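Local coordinates for protein polyhedrin (Antheraea mylitta cypovirus 4, PDB 5A9C) that forms the crystalline matrix of cypovirus polyhedra, the microcrystalline occlusion bodies that probably protect embedded virus particles outside the insect host, at residues R50-Y56 / P177-N183; I83-N87 / H196-I200. The contacts are given in a common frame with arbitrary orientation. Residues are numbered along the deposited sequence.

Overall arrangement
Following the chain from its N terminus, strand 51-58 comes first; residues 50-56 pair with 177-183, so interaction 1 closes a loop of 120 intervening residues. Strand 81-87 lies inside that loop, yet its partner, 196-200, comes after 177-183, so interaction 2 closes a second long loop that crosses the first rather than nesting in it. Both use the same six-stranded antiparallel sheet: interaction 1 adds strand 176-182, outermost within this chain, to it, and interaction 2 fastens onto it the segment that follows helix 185-195. That helix bridges the two, and Tyr51 OH and Tyr199 OH come within 3.6 Å where the contacts meet. Both also touch the second subunit.

Interaction 1 of 2, residues R50-Y56 / P177-N183; sequences RYKAFDY and PNVIEFN
Six backbone hydrogen bonds join strand 51-56 to strand 177-182, antiparallel at 160° with axes 4.6 Å apart. They pair residues reciprocally: Tyr51 N to Phe182 O (3.2 Å) and Phe182 N to Tyr51 O (2.9 Å; CA-CA 5.1 Å); Ala53 N to Ile180 O (2.7 Å) and Ile180 N to Ala53 O (2.9 Å); Asp55 N to Asn178 O and Asn178 N to Asp55 O (both 2.8 Å). Lys52-Glu181 (CA-CA 4.6 Å), Phe54-Val179 and Tyr56-Pro177 are the intervening non-hydrogen-bonded pairs; proline fits there because that position asks no amide hydrogen of it. Beyond the strand end, Arg50 NH2 makes a very short 2.4 Å bond to Asn183 OD1. A water links Lys52 NZ (2.8 Å) to Glu181 OE2 (3.1 Å), while Lys52 NZ also bonds Leu72 O.

On the face of Tyr51, Ala53 and Asp55, small Ala53 leaves room for the m-rotamer Phe182, whose ring edge meets Ala53 CB at CE1 (3.5 Å). Helix 185-195 packs on this face, its Tyr191 edge-to-face with Phe182 and hydrogen-bonded to Asp55, which also forms a salt bridge with Arg39. On the other face, Phe54 CD2 touches Val179 CG2 (3.9 Å), Tyr56 CE2 touches Pro177 CB (3.8 Å), and strand 61-66 packs against both aromatics.

This is regular antiparallel pairing of the polyhedrin sheet's outermost strand within this chain. Asn178 ND2 reaches Met102 O of the second subunit, so the chemistry implies a strand held by main-chain bonds whose side chains serve both the helix-covered core and the subunit interface.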
loop_
_atom_site.group_PDB
_atom_site.type_symbol
_atom_site.label_atom_id
_atom_site.label_comp_id
_atom_site.label_asym_id
_atom_site.label_seq_id
_atom_site.Cartn_x
_atom_site.Cartn_y
_atom_site.Cartn_z
ATOM N N ARG A 50 -27.011 -2.741 -10.517
ATOM C CA ARG A 50 -25.906 -3.550 -10.020
ATOM C C ARG A 50 -25.124 -2.781 -8.961
ATOM O O ARG A 50 -25.213 -1.558 -8.879
ATOM C CB ARG A 50 -24.969 -3.936 -11.167
ATOM C CG ARG A 50 -25.661 -4.632 -12.325
ATOM C CD ARG A 50 -24.657 -5.092 -13.368
ATOM N NE ARG A 50 -24.871 -6.490 -13.725
ATOM C CZ ARG A 50 -24.233 -7.511 -13.163
ATOM N NH1 ARG A 50 -23.328 -7.292 -12.217
ATOM N NH2 ARG A 50 -24.498 -8.752 -13.549
ATOM N N TYR A 51 -24.367 -3.515 -8.152
ATOM C CA TYR A 51 -23.518 -2.930 -7.120
ATOM C C TYR A 51 -22.120 -3.522 -7.204
ATOM O O TYR A 51 -21.935 -4.642 -7.683
ATOM C CB TYR A 51 -24.077 -3.223 -5.724
ATOM C CG TYR A 51 -25.277 -2.396 -5.310
ATOM C CD1 TYR A 51 -26.535 -2.637 -5.852
ATOM C CD2 TYR A 51 -25.154 -1.389 -4.358
ATOM C CE1 TYR A 51 -27.634 -1.888 -5.467
ATOM C CE2 TYR A 51 -26.252 -0.637 -3.963
ATOM C CZ TYR A 51 -27.487 -0.889 -4.522
ATOM O OH TYR A 51 -28.577 -0.142 -4.136
ATOM N N LYS A 52 -21.135 -2.768 -6.735
ATOM C CA LYS A 52 -19.795 -3.307 -6.545
ATOM C C LYS A 52 -19.314 -2.967 -5.143
ATOM O O LYS A 52 -19.421 -1.824 -4.701
ATOM C CB LYS A 52 -18.817 -2.774 -7.592
ATOM C CG LYS A 52 -17.437 -3.410 -7.493
ATOM C CD LYS A 52 -16.671 -3.343 -8.807
ATOM C CE LYS A 52 -16.285 -1.921 -9.174
ATOM N NZ LYS A 52 -15.533 -1.877 -10.466
ATOM N N ALA A 53 -18.794 -3.967 -4.443
ATOM C CA ALA A 53 -18.379 -3.779 -3.061
ATOM C C ALA A 53 -16.865 -3.842 -2.910
ATOM O O ALA A 53 -16.212 -4.734 -3.451
ATOM C CB ALA A 53 -19.047 -4.815 -2.163
ATOM N N PHE A 54 -16.317 -2.872 -2.187
ATOM C CA PHE A 54 -14.921 -2.905 -1.776
ATOM C C PHE A 54 -14.878 -3.237 -0.290
ATOM O O PHE A 54 -15.164 -2.390 0.558
ATOM C CB PHE A 54 -14.239 -1.569 -2.071
ATOM C CG PHE A 54 -14.297 -1.176 -3.519
ATOM C CD1 PHE A 54 -15.403 -0.515 -4.027
ATOM C CD2 PHE A 54 -13.262 -1.498 -4.382
ATOM C CE1 PHE A 54 -15.468 -0.166 -5.361
ATOM C CE2 PHE A 54 -13.322 -1.151 -5.717
ATOM C CZ PHE A 54 -14.425 -0.485 -6.208
ATOM N N ASP A 55 -14.523 -4.482 0.007
ATOM C CA ASP A 55 -14.649 -5.049 1.344
ATOM C C ASP A 55 -13.286 -5.186 2.016
ATOM O O ASP A 55 -12.448 -5.973 1.577
ATOM C CB ASP A 55 -15.312 -6.421 1.231
ATOM C CG ASP A 55 -15.721 -6.994 2.570
ATOM O OD1 ASP A 55 -15.251 -6.499 3.613
ATOM O OD2 ASP A 55 -16.514 -7.956 2.566
ATOM N N TYR A 56 -13.070 -4.418 3.082
ATOM C CA TYR A 56 -11.783 -4.400 3.769
ATOM C C TYR A 56 -11.892 -4.977 5.176
ATOM O O TYR A 56 -12.733 -4.553 5.964
ATOM C CB TYR A 56 -11.235 -2.972 3.868
ATOM C CG TYR A 56 -11.139 -2.239 2.547
ATOM C CD1 TYR A 56 -12.209 -1.500 2.065
ATOM C CD2 TYR A 56 -9.977 -2.284 1.787
ATOM C CE1 TYR A 56 -12.131 -0.824 0.865
ATOM C CE2 TYR A 56 -9.885 -1.615 0.580
ATOM C CZ TYR A 56 -10.968 -0.886 0.124
ATOM O OH TYR A 56 -10.887 -0.216 -1.073
ATOM N N PRO A 177 -8.269 -6.546 1.281
ATOM C CA PRO A 177 -9.340 -6.064 0.404
ATOM C C PRO A 177 -9.911 -7.154 -0.491
ATOM O O PRO A 177 -9.175 -8.016 -0.977
ATOM C CB PRO A 177 -8.632 -5.017 -0.473
ATOM C CG PRO A 177 -7.236 -4.871 0.094
ATOM C CD PRO A 177 -6.945 -6.167 0.768
ATOM N N ASN A 178 -11.221 -7.111 -0.699
ATOM C CA ASN A 178 -11.865 -7.891 -1.745
ATOM C C ASN A 178 -12.838 -7.027 -2.530
ATOM O O ASN A 178 -13.517 -6.167 -1.968
ATOM C CB ASN A 178 -12.584 -9.111 -1.172
ATOM C CG ASN A 178 -11.704 -10.339 -1.141
ATOM O OD1 ASN A 178 -11.419 -10.937 -2.181
ATOM N ND2 ASN A 178 -11.265 -10.722 0.051
ATOM N N VAL A 179 -12.893 -7.249 -3.836
ATOM C CA VAL A 179 -13.844 -6.545 -4.678
ATOM C C VAL A 179 -14.896 -7.540 -5.134
ATOM O O VAL A 179 -14.573 -8.576 -5.716
ATOM C CB VAL A 179 -13.163 -5.900 -5.895
ATOM C CG1 VAL A 179 -14.164 -5.067 -6.678
ATOM C CG2 VAL A 179 -11.990 -5.043 -5.447
ATOM N N ILE A 180 -16.155 -7.229 -4.850
ATOM C CA ILE A 180 -17.246 -8.146 -5.137
ATOM C C ILE A 180 -18.308 -7.476 -5.995
ATOM O O ILE A 180 -18.754 -6.367 -5.695
ATOM C CB ILE A 180 -17.884 -8.658 -3.838
ATOM C CG1 ILE A 180 -16.797 -9.203 -2.910
ATOM C CG2 ILE A 180 -18.938 -9.720 -4.136
ATOM C CD1 ILE A 180 -17.301 -9.624 -1.568
ATOM N N GLU A 181 -18.699 -8.156 -7.066
ATOM C CA GLU A 181 -19.736 -7.660 -7.961
ATOM C C GLU A 181 -21.069 -8.332 -7.656
ATOM O O GLU A 181 -21.139 -9.550 -7.507
ATOM C CB GLU A 181 -19.343 -7.906 -9.420
ATOM C CG GLU A 181 -18.089 -7.159 -9.857
ATOM C CD GLU A 181 -17.688 -7.479 -11.285
ATOM O OE1 GLU A 181 -18.040 -8.573 -11.773
ATOM O OE2 GLU A 181 -17.020 -6.635 -11.920
ATOM N N PHE A 182 -22.122 -7.527 -7.554
ATOM C CA PHE A 182 -23.464 -8.036 -7.305
ATOM C C PHE A 182 -24.386 -7.678 -8.462
ATOM O O PHE A 182 -24.325 -6.568 -8.992
ATOM C CB PHE A 182 -24.027 -7.454 -6.007
ATOM C CG PHE A 182 -23.198 -7.761 -4.792
ATOM C CD1 PHE A 182 -22.181 -6.908 -4.396
ATOM C CD2 PHE A 182 -23.445 -8.897 -4.039
ATOM C CE1 PHE A 182 -21.422 -7.186 -3.275
ATOM C CE2 PHE A 182 -22.689 -9.181 -2.919
ATOM C CZ PHE A 182 -21.677 -8.322 -2.535
ATOM N N ASN A 183 -25.244 -8.617 -8.848
ATOM C CA ASN A 183 -26.196 -8.382 -9.931
ATOM C C ASN A 183 -27.362 -7.497 -9.501
ATOM O O ASN A 183 -27.839 -6.668 -10.272
ATOM C CB ASN A 183 -26.724 -9.709 -10.486
ATOM C CG ASN A 183 -25.629 -10.566 -11.092
ATOM O OD1 ASN A 183 -24.630 -10.053 -11.594
ATOM N ND2 ASN A 183 -25.813 -11.881 -11.044
HETATM O O HOH W 1 -15.889 -3.782 -12.451
#

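Interaction 2 of 2, residues I83-N87 / H196-I200; sequences IVSFN and HIAYI
Side chains, rather than paired backbones, hold this contact together. Strand 83-87 is extended and sends Ile83, Ser85 and Asn87 toward 196-200, which runs roughly antiparallel to it (149° between end-to-end directions); the Ser85 and Ala198 CA atoms are 5.6 Å apart. Ser85, chi1 t, donates from OG to Ala198 O at 2.7 Å and accepts Asn87 ND2 at 2.8 Å. Asn87, chi1 m, receives Ala198 N on OD1 at 2.9 Å. Both backbone polar groups of Ala198 are thus satisfied by side chains of the sheet, and its small methyl lets the strand approach closely. Asn87 has further partners: OD1 bonds Ser133 OG, and ND2 bonds Arg39 O of the adjacent strand.

The arrangement is a helix exit docked on a sheet: His196, at positive phi (56°), ends helix 185-195 in a Schellman motif, and the chain runs back roughly antiparallel over strand 81-87. His196 O is taken by Ser210 OG and by Trp110 NE1 of the second subunit.

Farther along, apolar groups take over. Ile83 CG2 lies 4.2 Å from Tyr199 CD1 and 4.5 Å from Ile200 CG1. Tyr199 suits this buried place because its ring packs edge-to-face with Phe43 while its hydroxyl bonds Glu185 OE2.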
loop_
_atom_site.group_PDB
_atom_site.type_symbol
_atom_site.label_atom_id
_atom_site.label_comp_id
_atom_site.label_asym_id
_atom_site.label_seq_id
_atom_site.Cartn_x
_atom_site.Cartn_y
_atom_site.Cartn_z
ATOM N N ILE A 83 -22.575 3.362 -0.301
ATOM C CA ILE A 83 -22.922 3.138 1.089
ATOM C C ILE A 83 -21.642 2.695 1.770
ATOM O O ILE A 83 -21.057 1.676 1.397
ATOM C CB ILE A 83 -23.997 2.044 1.261
ATOM C CG1 ILE A 83 -25.308 2.450 0.581
ATOM C CG2 ILE A 83 -24.234 1.758 2.740
ATOM C CD1 ILE A 83 -25.307 2.280 -0.924
ATOM N N VAL A 84 -21.183 3.476 2.740
ATOM C CA VAL A 84 -19.976 3.125 3.467
ATOM C C VAL A 84 -20.362 2.504 4.803
ATOM O O VAL A 84 -21.014 3.142 5.632
ATOM C CB VAL A 84 -19.050 4.340 3.682
ATOM C CG1 VAL A 84 -17.763 3.902 4.369
ATOM C CG2 VAL A 84 -18.731 5.002 2.353
ATOM N N SER A 85 -19.971 1.249 4.988
ATOM C CA SER A 85 -20.331 0.481 6.171
ATOM C C SER A 85 -19.129 0.326 7.098
ATOM O O SER A 85 -18.118 -0.256 6.712
ATOM C CB SER A 85 -20.851 -0.895 5.751
ATOM O OG SER A 85 -21.143 -1.709 6.875
ATOM N N PHE A 86 -19.243 0.855 8.315
ATOM C CA PHE A 86 -18.175 0.770 9.314
ATOM C C PHE A 86 -18.542 -0.266 10.373
ATOM O O PHE A 86 -19.608 -0.180 10.978
ATOM C CB PHE A 86 -17.993 2.117 10.024
ATOM C CG PHE A 86 -17.466 3.221 9.148
ATOM C CD1 PHE A 86 -18.330 4.006 8.402
ATOM C CD2 PHE A 86 -16.110 3.506 9.113
ATOM C CE1 PHE A 86 -17.847 5.038 7.609
ATOM C CE2 PHE A 86 -15.618 4.536 8.328
ATOM C CZ PHE A 86 -16.488 5.305 7.574
ATOM N N ASN A 87 -17.662 -1.231 10.622
ATOM C CA ASN A 87 -17.977 -2.277 11.592
ATOM C C ASN A 87 -16.797 -2.672 12.475
ATOM O O ASN A 87 -15.683 -2.880 11.989
ATOM C CB ASN A 87 -18.543 -3.514 10.884
ATOM C CG ASN A 87 -19.650 -3.170 9.901
ATOM O OD1 ASN A 87 -20.834 -3.204 10.238
ATOM N ND2 ASN A 87 -19.266 -2.829 8.679
ATOM N N HIS A 196 -22.490 -10.137 8.541
ATOM C CA HIS A 196 -22.694 -9.394 9.786
ATOM C C HIS A 196 -22.140 -7.978 9.693
ATOM O O HIS A 196 -21.324 -7.563 10.520
ATOM C CB HIS A 196 -22.061 -10.135 10.970
ATOM C CG HIS A 196 -22.044 -11.622 10.809
ATOM N ND1 HIS A 196 -23.196 -12.380 10.775
ATOM C CD2 HIS A 196 -21.017 -12.493 10.665
ATOM C CE1 HIS A 196 -22.879 -13.653 10.618
ATOM N NE2 HIS A 196 -21.562 -13.747 10.545
ATOM N N ILE A 197 -22.579 -7.240 8.677
ATOM C CA ILE A 197 -22.138 -5.860 8.487
ATOM C C ILE A 197 -23.322 -4.945 8.194
ATOM O O ILE A 197 -24.316 -5.370 7.612
ATOM C CB ILE A 197 -21.119 -5.736 7.338
ATOM C CG1 ILE A 197 -21.689 -6.347 6.058
ATOM C CG2 ILE A 197 -19.784 -6.376 7.725
ATOM C CD1 ILE A 197 -20.782 -6.211 4.853
ATOM N N ALA A 198 -23.214 -3.686 8.599
ATOM C CA ALA A 198 -24.287 -2.731 8.373
ATOM C C ALA A 198 -24.525 -2.505 6.887
ATOM O O ALA A 198 -23.580 -2.448 6.099
ATOM C CB ALA A 198 -23.976 -1.410 9.058
ATOM N N TYR A 199 -25.795 -2.389 6.511
ATOM C CA TYR A 199 -26.164 -1.979 5.162
ATOM C C TYR A 199 -27.486 -1.222 5.198
ATOM O O TYR A 199 -28.357 -1.517 6.011
ATOM C CB TYR A 199 -26.250 -3.177 4.206
ATOM C CG TYR A 199 -26.700 -2.790 2.814
ATOM C CD1 TYR A 199 -25.854 -2.092 1.957
ATOM C CD2 TYR A 199 -27.975 -3.107 2.359
ATOM C CE1 TYR A 199 -26.271 -1.728 0.681
ATOM C CE2 TYR A 199 -28.394 -2.746 1.093
ATOM C CZ TYR A 199 -27.543 -2.057 0.260
ATOM O OH TYR A 199 -27.974 -1.699 -1.003
ATOM N N ILE A 200 -27.618 -0.237 4.317
ATOM C CA ILE A 200 -28.836 0.560 4.218
ATOM C C ILE A 200 -29.462 0.304 2.857
ATOM O O ILE A 200 -28.850 0.600 1.829
ATOM C CB ILE A 200 -28.528 2.063 4.344
ATOM C CG1 ILE A 200 -27.644 2.321 5.565
ATOM C CG2 ILE A 200 -29.821 2.883 4.404
ATOM C CD1 ILE A 200 -27.181 3.756 5.685
#